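Coenzyme F420-dependent N(5),N(10)-methenyltetrahydromethanopterin reductase-related protein (Desulfurobacterium thermolithotrophum DSM 11699, PDB 6HUZ) binds the iron-guanylylpyridinol cofactor and, as a bacterial paralog of [Fe]-hydrogenase, uses tetrahydrofolate derivatives as substrates. Local coordinates at residues 4-9 with 83-88; 112-117 with 143-148; 158-163 with 190-195. All blocks are in the same frame, centred on the assembly; numbering follows the deposited sequence.

Contact 1 (4-9 with 83-88). With FE9 (iron-guanylyl pyridinol cofactor), chain B.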
loop_
_atom_site.group_PDB
_atom_site.type_symbol
_atom_site.label_atom_id
_atom_site.label_comp_id
_atom_site.label_asym_id
_atom_site.label_seq_id
_atom_site.Cartn_x
_atom_site.Cartn_y
_atom_site.Cartn_z
ATOM N N THR A 4 5.549 -4.855 -35.968
ATOM C CA THR A 4 6.808 -5.539 -35.717
ATOM C C THR A 4 6.836 -5.855 -34.226
ATOM O O THR A 4 6.678 -4.958 -33.385
ATOM C CB THR A 4 8.046 -4.711 -36.082
ATOM O OG1 THR A 4 8.031 -4.449 -37.484
ATOM C CG2 THR A 4 9.351 -5.430 -35.724
ATOM N N VAL A 5 7.035 -7.127 -33.897
ATOM C CA VAL A 5 7.144 -7.581 -32.514
ATOM C C VAL A 5 8.617 -7.792 -32.344
ATOM O O VAL A 5 9.244 -8.456 -33.175
ATOM C CB VAL A 5 6.346 -8.875 -32.253
ATOM C CG1 VAL A 5 6.683 -9.447 -30.873
ATOM C CG2 VAL A 5 4.837 -8.604 -32.382
ATOM N N TYR A 6 9.182 -7.223 -31.304
ATOM C CA TYR A 6 10.607 -7.353 -31.035
ATOM C C TYR A 6 10.772 -8.335 -29.903
ATOM O O TYR A 6 10.336 -8.032 -28.816
ATOM C CB TYR A 6 11.185 -5.982 -30.669
ATOM C CG TYR A 6 11.414 -5.123 -31.896
ATOM C CD1 TYR A 6 12.579 -5.236 -32.639
ATOM C CD2 TYR A 6 10.456 -4.213 -32.323
ATOM C CE1 TYR A 6 12.772 -4.489 -33.800
ATOM C CE2 TYR A 6 10.643 -3.455 -33.481
ATOM C CZ TYR A 6 11.820 -3.569 -34.194
ATOM O OH TYR A 6 12.010 -2.821 -35.338
ATOM N N GLY A 7 11.363 -9.501 -30.163
ATOM C CA GLY A 7 11.571 -10.531 -29.148
ATOM C C GLY A 7 10.705 -11.760 -29.346
ATOM O O GLY A 7 9.491 -11.653 -29.424
ATOM N N PHE A 8 11.317 -12.946 -29.449
ATOM C CA PHE A 8 10.538 -14.176 -29.663
ATOM C C PHE A 8 9.816 -14.628 -28.394
ATOM O O PHE A 8 8.682 -15.108 -28.471
ATOM C CB PHE A 8 11.465 -15.318 -30.136
ATOM C CG PHE A 8 10.741 -16.527 -30.689
ATOM C CD1 PHE A 8 10.376 -16.588 -32.032
ATOM C CD2 PHE A 8 10.419 -17.599 -29.870
ATOM C CE1 PHE A 8 9.729 -17.712 -32.551
ATOM C CE2 PHE A 8 9.757 -18.714 -30.385
ATOM C CZ PHE A 8 9.424 -18.768 -31.728
ATOM N N GLY A 9 10.513 -14.516 -27.273
ATOM C CA GLY A 9 10.071 -14.933 -25.947
ATOM C C GLY A 9 11.029 -16.053 -25.572
ATOM O O GLY A 9 11.465 -16.781 -26.462
ATOM N N GLU A 83 4.181 0.323 -38.237
ATOM C CA GLU A 83 3.240 1.339 -37.734
ATOM C C GLU A 83 3.145 1.158 -36.219
ATOM O O GLU A 83 2.840 2.101 -35.486
ATOM C CB GLU A 83 1.836 1.126 -38.287
ATOM C CG GLU A 83 1.648 1.482 -39.736
ATOM C CD GLU A 83 0.266 1.030 -40.133
ATOM O OE1 GLU A 83 0.159 0.076 -40.935
ATOM O OE2 GLU A 83 -0.712 1.610 -39.610
ATOM N N VAL A 84 3.353 -0.081 -35.760
ATOM C CA VAL A 84 3.327 -0.439 -34.340
ATOM C C VAL A 84 4.603 -1.278 -34.093
ATOM O O VAL A 84 4.851 -2.245 -34.809
ATOM C CB VAL A 84 2.079 -1.255 -33.934
ATOM C CG1 VAL A 84 2.214 -1.749 -32.487
ATOM C CG2 VAL A 84 0.801 -0.442 -34.102
ATOM N N ALA A 85 5.388 -0.906 -33.089
ATOM C CA ALA A 85 6.600 -1.623 -32.711
ATOM C C ALA A 85 6.358 -2.072 -31.271
ATOM O O ALA A 85 6.188 -1.228 -30.391
ATOM C CB ALA A 85 7.820 -0.710 -32.805
ATOM N N ILE A 86 6.272 -3.391 -31.037
ATOM C CA ILE A 86 6.016 -3.937 -29.715
ATOM C C ILE A 86 7.301 -4.508 -29.133
ATOM O O ILE A 86 7.898 -5.399 -29.736
ATOM C CB ILE A 86 4.888 -4.985 -29.708
ATOM C CG1 ILE A 86 3.564 -4.340 -30.181
ATOM C CG2 ILE A 86 4.727 -5.522 -28.251
ATOM C CD1 ILE A 86 2.510 -5.301 -30.611
ATOM N N LEU A 87 7.706 -4.015 -27.948
ATOM C CA LEU A 87 8.935 -4.473 -27.324
ATOM C C LEU A 87 8.746 -5.606 -26.326
ATOM O O LEU A 87 8.529 -5.340 -25.141
ATOM C CB LEU A 87 9.646 -3.277 -26.676
ATOM C CG LEU A 87 9.997 -2.133 -27.635
ATOM C CD1 LEU A 87 10.553 -0.949 -26.885
ATOM C CD2 LEU A 87 11.017 -2.582 -28.702
ATOM N N PHE A 88 8.835 -6.871 -26.807
ATOM C CA PHE A 88 8.739 -8.078 -25.959
ATOM C C PHE A 88 10.241 -8.364 -25.690
ATOM O O PHE A 88 10.756 -9.411 -26.050
ATOM C CB PHE A 88 8.067 -9.241 -26.748
ATOM C CG PHE A 88 7.503 -10.303 -25.837
ATOM C CD1 PHE A 88 8.292 -11.365 -25.409
ATOM C CD2 PHE A 88 6.195 -10.213 -25.363
ATOM C CE1 PHE A 88 7.796 -12.300 -24.502
ATOM C CE2 PHE A 88 5.693 -11.161 -24.465
ATOM C CZ PHE A 88 6.505 -12.183 -24.020
HETATM O O2 FE9 B . 7.753 -13.072 -18.546
HETATM FE FE FE9 B . 5.550 -10.871 -19.382
HETATM C C1F FE9 B . 4.890 -12.281 -20.347
HETATM O O1F FE9 B . 4.479 -13.149 -20.946
HETATM C C2F FE9 B . 3.825 -10.410 -18.955
HETATM O O2F FE9 B . 2.757 -10.119 -18.728
HETATM C C8 FE9 B . 5.612 -9.655 -20.848
HETATM O O18 FE9 B . 4.636 -9.033 -21.230
HETATM C C7 FE9 B . 6.945 -9.455 -21.549
HETATM C C6 FE9 B . 7.855 -10.521 -21.008
HETATM N N1 FE9 B . 7.361 -11.322 -19.965
HETATM C C5 FE9 B . 9.196 -10.715 -21.582
HETATM C C5M FE9 B . 9.680 -9.798 -22.668
HETATM C C4 FE9 B . 10.043 -11.784 -21.028
HETATM C C3 FE9 B . 9.517 -12.625 -19.917
HETATM C C3M FE9 B . 10.317 -13.751 -19.314
HETATM C C2 FE9 B . 8.119 -12.356 -19.411
HETATM O O3P FE9 B . 11.308 -11.888 -21.520
HETATM P P1 FE9 B . 11.764 -13.008 -22.591
HETATM O O1P FE9 B . 10.817 -14.111 -22.572
HETATM O O2P FE9 B . 13.180 -13.595 -22.074
HETATM O "O5'" FE9 B . 11.825 -12.267 -24.000
HETATM C "C5'" FE9 B . 12.834 -11.324 -24.327
HETATM C "C4'" FE9 B . 13.202 -11.581 -25.784
HETATM O "O4'" FE9 B . 14.082 -10.560 -26.239
HETATM C "C1'" FE9 B . 14.976 -11.145 -27.177
HETATM C "C2'" FE9 B . 15.288 -12.497 -26.572
HETATM O "O2'" FE9 B . 15.814 -13.451 -27.505
HETATM C "C3'" FE9 B . 13.938 -12.904 -25.992
HETATM O "O3'" FE9 B . 13.181 -13.729 -26.878
HETATM N N9A FE9 B . 16.121 -10.243 -27.403
HETATM C C4A FE9 B . 16.102 -9.338 -28.353
HETATM N N3A FE9 B . 15.213 -9.043 -29.329
HETATM C C2A FE9 B . 15.519 -8.074 -30.217
HETATM N N2A FE9 B . 14.586 -7.783 -31.150
HETATM N N1A FE9 B . 16.677 -7.385 -30.203
HETATM C C6A FE9 B . 17.654 -7.637 -29.314
HETATM O O6A FE9 B . 18.709 -6.981 -29.303
HETATM C C5A FE9 B . 17.400 -8.653 -28.291
HETATM N N7A FE9 B . 18.069 -9.175 -27.251
HETATM C C8A FE9 B . 17.277 -10.140 -26.718
HETATM O O HOH W 1 5.972 -11.637 -17.311
#
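Tyr6 and Leu87 leave the same face of the sheet in a common direction, with Leu87 CD2 packed 3.9 Å from Tyr6 CB. The phenol rises from the strand with CG anti to the carbonyl carbon (chi1 -78°). Its CE2 corner meets the methyl of Ala85, CE2 to CB 4.0 Å, while Ile86 O and the guanine amino nitrogen N2A of the cofactor lie at the ring edge, near its plane. The hydroxyl beyond is hydrogen-bonded to Asp75 O. Thr4 CG2 sits over one face of the ring. On the other face of the sheet Val5 and Ile86 make a looser apolar pair, and helix 32-41 packs on Ile86. Four backbone bonds in parallel register join the strands, the shortest from Tyr6 N to Ile86 O at 2.7 Å.

Past the strand ends, Phe88 CG is anti to its backbone N (chi1 -160°), and the pyridinol methyl C5M lies over one face of the ring, 3.4 Å from CD1. Gly7 passes so close to Phe88 O that a CB there would clash; its CA instead makes a CH...O contact of 3.4 Å. Gly9 N donates to the ribose oxygen O3' at 2.8 Å. The lack of side chains at Gly7 and Gly9 lets this backbone come close enough to offer an N-H to the ribose, while Phe88 presents an apolar face to the pyridinol.

Contact 2 (112-117 with 143-148). With FE9 (iron-guanylyl pyridinol cofactor), chain B.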
loop_
_atom_site.group_PDB
_atom_site.type_symbol
_atom_site.label_atom_id
_atom_site.label_comp_id
_atom_site.label_asym_id
_atom_site.label_seq_id
_atom_site.Cartn_x
_atom_site.Cartn_y
_atom_site.Cartn_z
ATOM N N VAL A 112 3.837 4.061 -33.360
ATOM C CA VAL A 112 3.714 4.040 -31.887
ATOM C C VAL A 112 4.628 2.908 -31.376
ATOM O O VAL A 112 4.627 1.818 -31.940
ATOM C CB VAL A 112 2.243 3.922 -31.370
ATOM C CG1 VAL A 112 1.504 2.753 -32.011
ATOM C CG2 VAL A 112 2.162 3.855 -29.818
ATOM N N ILE A 113 5.431 3.189 -30.331
ATOM C CA ILE A 113 6.333 2.221 -29.715
ATOM C C ILE A 113 5.592 1.728 -28.461
ATOM O O ILE A 113 5.127 2.558 -27.685
ATOM C CB ILE A 113 7.690 2.894 -29.346
ATOM C CG1 ILE A 113 8.533 3.118 -30.609
ATOM C CG2 ILE A 113 8.450 2.074 -28.301
ATOM C CD1 ILE A 113 9.749 4.037 -30.408
ATOM N N CYS A 114 5.477 0.396 -28.267
ATOM C CA CYS A 114 4.780 -0.184 -27.126
ATOM C C CYS A 114 5.687 -1.016 -26.290
ATOM O O CYS A 114 6.416 -1.836 -26.839
ATOM C CB CYS A 114 3.597 -1.031 -27.581
ATOM S SG CYS A 114 2.369 -0.140 -28.547
ATOM N N THR A 115 5.610 -0.863 -24.946
ATOM C CA THR A 115 6.417 -1.723 -24.094
ATOM C C THR A 115 5.485 -2.817 -23.615
ATOM O O THR A 115 4.265 -2.735 -23.822
ATOM C CB THR A 115 7.080 -0.959 -22.969
ATOM O OG1 THR A 115 6.096 -0.252 -22.201
ATOM C CG2 THR A 115 8.191 -0.028 -23.495
ATOM N N THR A 116 6.051 -3.850 -23.008
ATOM C CA THR A 116 5.289 -4.966 -22.442
ATOM C C THR A 116 5.615 -4.969 -20.903
ATOM O O THR A 116 6.016 -3.940 -20.379
ATOM C CB THR A 116 5.611 -6.265 -23.185
ATOM O OG1 THR A 116 6.997 -6.574 -23.003
ATOM C CG2 THR A 116 5.263 -6.176 -24.663
ATOM N N CYS A 117 5.479 -6.092 -20.205
ATOM C CA CYS A 117 5.744 -6.161 -18.763
ATOM C C CYS A 117 7.176 -5.844 -18.356
ATOM O O CYS A 117 7.391 -5.589 -17.189
ATOM C CB CYS A 117 5.348 -7.532 -18.220
ATOM S SG CYS A 117 6.619 -8.814 -18.484
ATOM N N SER A 143 3.081 3.922 -25.934
ATOM C CA SER A 143 1.981 3.278 -25.216
ATOM C C SER A 143 2.407 1.858 -24.871
ATOM O O SER A 143 3.607 1.608 -24.757
ATOM C CB SER A 143 0.722 3.281 -26.071
ATOM O OG SER A 143 -0.403 2.756 -25.388
ATOM N N THR A 144 1.454 0.934 -24.679
ATOM C CA THR A 144 1.784 -0.436 -24.293
ATOM C C THR A 144 0.851 -1.451 -24.910
ATOM O O THR A 144 -0.270 -1.140 -25.295
ATOM C CB THR A 144 1.633 -0.667 -22.704
ATOM O OG1 THR A 144 0.260 -0.552 -22.269
ATOM C CG2 THR A 144 2.482 0.275 -21.844
ATOM N N MET A 145 1.326 -2.698 -24.970
ATOM C CA MET A 145 0.534 -3.827 -25.424
ATOM C C MET A 145 0.901 -4.857 -24.369
ATOM O O MET A 145 1.474 -5.894 -24.667
ATOM C CB MET A 145 0.872 -4.257 -26.864
ATOM C CG MET A 145 0.154 -3.394 -27.928
ATOM S SD MET A 145 -1.660 -3.468 -27.970
ATOM C CE MET A 145 -1.928 -5.032 -28.637
ATOM N N HIS A 146 0.575 -4.526 -23.097
ATOM C CA HIS A 146 0.886 -5.366 -21.956
ATOM C C HIS A 146 -0.111 -6.534 -21.913
ATOM O O HIS A 146 -1.304 -6.317 -21.706
ATOM C CB HIS A 146 0.863 -4.547 -20.663
ATOM C CG HIS A 146 1.518 -5.242 -19.520
ATOM N ND1 HIS A 146 1.278 -6.580 -19.261
ATOM C CD2 HIS A 146 2.368 -4.757 -18.583
ATOM C CE1 HIS A 146 1.972 -6.862 -18.171
ATOM N NE2 HIS A 146 2.657 -5.803 -17.742
ATOM N N PRO A 147 0.389 -7.774 -22.128
ATOM C CA PRO A 147 -0.506 -8.943 -22.113
ATOM C C PRO A 147 -1.108 -9.279 -20.754
ATOM O O PRO A 147 -2.156 -9.926 -20.735
ATOM C CB PRO A 147 0.372 -10.080 -22.634
ATOM C CG PRO A 147 1.763 -9.661 -22.386
ATOM C CD PRO A 147 1.802 -8.161 -22.367
ATOM N N ALA A 148 -0.433 -8.880 -19.644
ATOM C CA ALA A 148 -0.865 -9.117 -18.240
ATOM C C ALA A 148 -1.267 -10.591 -18.183
ATOM O O ALA A 148 -2.331 -10.972 -17.682
ATOM C CB ALA A 148 -2.065 -8.220 -17.906
HETATM O O2 FE9 B . 7.753 -13.072 -18.546
HETATM FE FE FE9 B . 5.550 -10.871 -19.382
HETATM C C1F FE9 B . 4.890 -12.281 -20.347
HETATM O O1F FE9 B . 4.479 -13.149 -20.946
HETATM C C2F FE9 B . 3.825 -10.410 -18.955
HETATM O O2F FE9 B . 2.757 -10.119 -18.728
HETATM C C8 FE9 B . 5.612 -9.655 -20.848
HETATM O O18 FE9 B . 4.636 -9.033 -21.230
HETATM C C7 FE9 B . 6.945 -9.455 -21.549
HETATM C C6 FE9 B . 7.855 -10.521 -21.008
HETATM N N1 FE9 B . 7.361 -11.322 -19.965
HETATM C C5 FE9 B . 9.196 -10.715 -21.582
HETATM C C5M FE9 B . 9.680 -9.798 -22.668
HETATM C C4 FE9 B . 10.043 -11.784 -21.028
HETATM C C3 FE9 B . 9.517 -12.625 -19.917
HETATM C C3M FE9 B . 10.317 -13.751 -19.314
HETATM C C2 FE9 B . 8.119 -12.356 -19.411
HETATM O O3P FE9 B . 11.308 -11.888 -21.520
HETATM P P1 FE9 B . 11.764 -13.008 -22.591
HETATM O O1P FE9 B . 10.817 -14.111 -22.572
HETATM O O2P FE9 B . 13.180 -13.595 -22.074
HETATM O "O5'" FE9 B . 11.825 -12.267 -24.000
HETATM C "C5'" FE9 B . 12.834 -11.324 -24.327
HETATM C "C4'" FE9 B . 13.202 -11.581 -25.784
HETATM O "O4'" FE9 B . 14.082 -10.560 -26.239
HETATM C "C1'" FE9 B . 14.976 -11.145 -27.177
HETATM C "C2'" FE9 B . 15.288 -12.497 -26.572
HETATM O "O2'" FE9 B . 15.814 -13.451 -27.505
HETATM C "C3'" FE9 B . 13.938 -12.904 -25.992
HETATM O "O3'" FE9 B . 13.181 -13.729 -26.878
HETATM N N9A FE9 B . 16.121 -10.243 -27.403
HETATM C C4A FE9 B . 16.102 -9.338 -28.353
HETATM N N3A FE9 B . 15.213 -9.043 -29.329
HETATM C C2A FE9 B . 15.519 -8.074 -30.217
HETATM N N2A FE9 B . 14.586 -7.783 -31.150
HETATM N N1A FE9 B . 16.677 -7.385 -30.203
HETATM C C6A FE9 B . 17.654 -7.637 -29.314
HETATM O O6A FE9 B . 18.709 -6.981 -29.303
HETATM C C5A FE9 B . 17.400 -8.653 -28.291
HETATM N N7A FE9 B . 18.069 -9.175 -27.251
HETATM C C8A FE9 B . 17.277 -10.140 -26.718
HETATM O O HOH W 1 5.972 -11.637 -17.311
#
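Cys117 and His146 are brought together by two first torsions. In Cys117 SG lies between the backbone N and the carbonyl carbon (chi1 82°), while in His146 CG is anti to the backbone N (chi1 -165°). The imidazole turns one face to the Cys117 backbone, with Cys117 N above it, offset toward the rim, and His146 NE2 only 3.2 Å from Cys117 CB. The sulfur of Cys117 binds the iron of the cofactor, SG to FE 2.5 Å, and Cys117 N donates to the acyl oxygen O18 at 3.2 Å; the same residue also touches the bound methenyltetrahydrofolate and so belongs to both pockets.

The imidazole is fixed from two directions: Ala148 N donates in the ring plane to His146 ND1 at 2.9 Å, and NE2 is hydrogen-bonded to Asp204 OD1. An alanine in place of His146 would probably leave Ala148 N and Asp204 without this partner and open a gap beside Cys117. Pro147 closes in on the acyl group, with CG 3.2 Å from O18.

Further back the segments run parallel. Ser143 N bonds to Ile113 O, Thr115 N to Ser143 O, and Met145 N to Thr115 O at 3.2 Å, which carries the pairing one residue past strand 141-144. Thr115 and Thr144 cross obliquely, OG1 to CG2 3.7 Å, and Thr115 OG1 is hydrogen-bonded to Met119 O; Cys114 SG touches Met145 CG at 4.0 Å.

Helix 121-127 packs on the face bearing Thr115 and Thr144, and helix 174-186 on the one bearing Cys114 and Ser143. Strand 112-115 is bordered by strand 84-87 on its other edge, while strand 158-163 lies against Ser143, Met145 and His146.

Contact 3 (158-163 with 190-195)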
loop_
_atom_site.group_PDB
_atom_site.type_symbol
_atom_site.label_atom_id
_atom_site.label_comp_id
_atom_site.label_asym_id
_atom_site.label_seq_id
_atom_site.Cartn_x
_atom_site.Cartn_y
_atom_site.Cartn_z
ATOM N N HIS A 158 -6.602 -10.519 -23.290
ATOM C CA HIS A 158 -6.747 -9.060 -23.243
ATOM C C HIS A 158 -5.399 -8.432 -23.353
ATOM O O HIS A 158 -4.384 -9.120 -23.299
ATOM C CB HIS A 158 -7.262 -8.699 -21.776
ATOM C CG HIS A 158 -6.456 -9.454 -20.750
ATOM N ND1 HIS A 158 -6.851 -10.707 -20.304
ATOM C CD2 HIS A 158 -5.242 -9.171 -20.227
ATOM C CE1 HIS A 158 -5.887 -11.123 -19.494
ATOM N NE2 HIS A 158 -4.894 -10.237 -19.425
ATOM N N TYR A 159 -5.386 -7.113 -23.446
ATOM C CA TYR A 159 -4.161 -6.317 -23.441
ATOM C C TYR A 159 -4.442 -5.044 -22.586
ATOM O O TYR A 159 -5.566 -4.521 -22.607
ATOM C CB TYR A 159 -3.754 -5.857 -24.831
ATOM C CG TYR A 159 -3.120 -6.926 -25.691
ATOM C CD1 TYR A 159 -1.845 -7.405 -25.414
ATOM C CD2 TYR A 159 -3.791 -7.454 -26.790
ATOM C CE1 TYR A 159 -1.253 -8.377 -26.205
ATOM C CE2 TYR A 159 -3.205 -8.426 -27.595
ATOM C CZ TYR A 159 -1.935 -8.889 -27.294
ATOM O OH TYR A 159 -1.339 -9.859 -28.051
ATOM N N LEU A 160 -3.417 -4.557 -21.877
ATOM C CA LEU A 160 -3.490 -3.330 -21.116
ATOM C C LEU A 160 -2.780 -2.330 -22.008
ATOM O O LEU A 160 -1.619 -2.559 -22.374
ATOM C CB LEU A 160 -2.792 -3.457 -19.758
ATOM C CG LEU A 160 -3.295 -4.568 -18.854
ATOM C CD1 LEU A 160 -2.705 -4.409 -17.433
ATOM C CD2 LEU A 160 -4.794 -4.581 -18.782
ATOM N N ILE A 161 -3.488 -1.245 -22.374
ATOM C CA ILE A 161 -3.027 -0.183 -23.275
ATOM C C ILE A 161 -2.946 1.139 -22.551
ATOM O O ILE A 161 -3.951 1.675 -22.050
ATOM C CB ILE A 161 -3.942 -0.103 -24.548
ATOM C CG1 ILE A 161 -3.901 -1.424 -25.328
ATOM C CG2 ILE A 161 -3.547 1.064 -25.478
ATOM C CD1 ILE A 161 -5.115 -1.599 -26.250
ATOM N N ALA A 162 -1.740 1.674 -22.486
ATOM C CA ALA A 162 -1.501 2.930 -21.758
ATOM C C ALA A 162 -2.109 4.153 -22.426
ATOM O O ALA A 162 -1.928 4.348 -23.613
ATOM C CB ALA A 162 0.003 3.144 -21.584
ATOM N N THR A 163 -2.801 4.992 -21.648
ATOM C CA THR A 163 -3.405 6.222 -22.146
ATOM C C THR A 163 -2.677 7.424 -21.501
ATOM O O THR A 163 -1.793 7.242 -20.668
ATOM C CB THR A 163 -4.897 6.286 -21.779
ATOM O OG1 THR A 163 -5.013 6.526 -20.378
ATOM C CG2 THR A 163 -5.657 5.025 -22.181
ATOM N N GLU A 190 -9.774 -8.457 -25.133
ATOM C CA GLU A 190 -10.430 -7.283 -24.597
ATOM C C GLU A 190 -9.371 -6.177 -24.508
ATOM O O GLU A 190 -8.285 -6.446 -24.025
ATOM C CB GLU A 190 -10.940 -7.622 -23.175
ATOM C CG GLU A 190 -11.791 -6.543 -22.523
ATOM C CD GLU A 190 -13.165 -6.400 -23.132
ATOM O OE1 GLU A 190 -13.631 -5.249 -23.302
ATOM O OE2 GLU A 190 -13.778 -7.446 -23.442
ATOM N N ALA A 191 -9.664 -4.949 -24.954
ATOM C CA ALA A 191 -8.696 -3.829 -24.826
ATOM C C ALA A 191 -8.965 -3.061 -23.492
ATOM O O ALA A 191 -10.005 -2.412 -23.353
ATOM C CB ALA A 191 -8.855 -2.866 -25.987
ATOM N N TYR A 192 -8.041 -3.113 -22.527
ATOM C CA TYR A 192 -8.237 -2.388 -21.264
ATOM C C TYR A 192 -7.388 -1.120 -21.316
ATOM O O TYR A 192 -6.170 -1.201 -21.203
ATOM C CB TYR A 192 -7.822 -3.259 -20.066
ATOM C CG TYR A 192 -8.781 -4.390 -19.770
ATOM C CD1 TYR A 192 -10.123 -4.139 -19.485
ATOM C CD2 TYR A 192 -8.345 -5.706 -19.739
ATOM C CE1 TYR A 192 -11.001 -5.176 -19.180
ATOM C CE2 TYR A 192 -9.218 -6.749 -19.459
ATOM C CZ TYR A 192 -10.541 -6.483 -19.173
ATOM O OH TYR A 192 -11.395 -7.525 -18.911
ATOM N N LEU A 193 -8.020 0.051 -21.479
ATOM C CA LEU A 193 -7.282 1.324 -21.546
ATOM C C LEU A 193 -7.031 1.881 -20.137
ATOM O O LEU A 193 -7.970 2.300 -19.461
ATOM C CB LEU A 193 -8.081 2.354 -22.364
ATOM C CG LEU A 193 -8.551 1.889 -23.754
ATOM C CD1 LEU A 193 -9.259 3.008 -24.489
ATOM C CD2 LEU A 193 -7.425 1.386 -24.556
ATOM N N LEU A 194 -5.781 1.918 -19.699
ATOM C CA LEU A 194 -5.466 2.439 -18.367
ATOM C C LEU A 194 -4.533 3.638 -18.391
ATOM O O LEU A 194 -3.747 3.786 -19.314
ATOM C CB LEU A 194 -4.733 1.353 -17.537
ATOM C CG LEU A 194 -5.376 -0.019 -17.436
ATOM C CD1 LEU A 194 -4.574 -0.879 -16.491
ATOM C CD2 LEU A 194 -6.778 0.052 -16.946
ATOM N N PRO A 195 -4.567 4.480 -17.338
ATOM C CA PRO A 195 -3.594 5.573 -17.269
ATOM C C PRO A 195 -2.217 4.885 -17.371
ATOM O O PRO A 195 -1.977 3.813 -16.782
ATOM C CB PRO A 195 -3.823 6.182 -15.878
ATOM C CG PRO A 195 -5.179 5.760 -15.483
ATOM C CD PRO A 195 -5.424 4.430 -16.139
#
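Leu194 O is approached by several groups of the strand 158-163. Thr163 N donates to it at 2.8 Å, Ala162 CA adds a CH...O contact, and Thr163 OG1 comes near enough for a weak bond that is not settled; the same hydroxyl oxygen is hydrogen-bonded to Glu165 N. With OG1 set between the backbone N and the carbonyl carbon (chi1 72°), Thr163 CG2 is left anti to the carbonyl carbon and meets Leu193 CB at 3.6 Å, the two side chains crossing at about a right angle.

The rest of the ladder is parallel. Tyr159 N bonds to Glu190 O, Tyr192 N to Tyr159 O at 2.8 Å, Ile161 N to Tyr192 O, and Leu194 N to Ile161 O. The short axes are 39° apart, so the pair is strongly twisted.

On one face Leu160 slants over the Tyr192 side chain, its CD2 packed 3.5 Å from Tyr192 CB, while its other methyl, CD1, meets Leu194 CD1 at 4.1 Å. The phenol also lies against His158, CE2 to CB 3.6 Å, and Glu190 CG sits over one face of the Tyr192 ring, offset toward the rim. His158 NE2 is hydrogen-bonded to Ala148 O. Helix 196-203 packs on Leu160, Ala162 and Leu194, and Asp265 of the second subunit packs on Tyr192.

On the other face Ile161 and Leu193 run abreast, with Ile161 CB 3.8 Å from Leu193 CD2. Ile161 CD1 adds Ala191 CB. Helix 174-186 packs on both Ile161 and Leu193, and it is also the connection between the strands: two neighbouring parallel strands with a helix laid across one face form a beta-alpha-beta unit, here set beside the Rossmann-like sheet that carries the cofactor.

Overall arrangement
From the N terminus, contact 1 closes first, strand 2-6 pairing with 84-87 across 73 intervening residues, about half of them helix. Contact 2 follows, closing 25 residues between 112-117 and 143-148, and contact 3 closes the 26 residues carrying helix 174-186. The three lie in series, none nested or crossed. Contacts 1 and 2 belong to one six-stranded parallel sheet, in which strands 84-87 and 112-115 are neighbours, and both reach the cofactor from their C-terminal ends. Contact 3 is a two-stranded sheet joined to contact 2 through Thr144 OG1 and Leu160 O and through His146 O and Leu160 N, but not touching contact 1; residues of the second subunit pack against it.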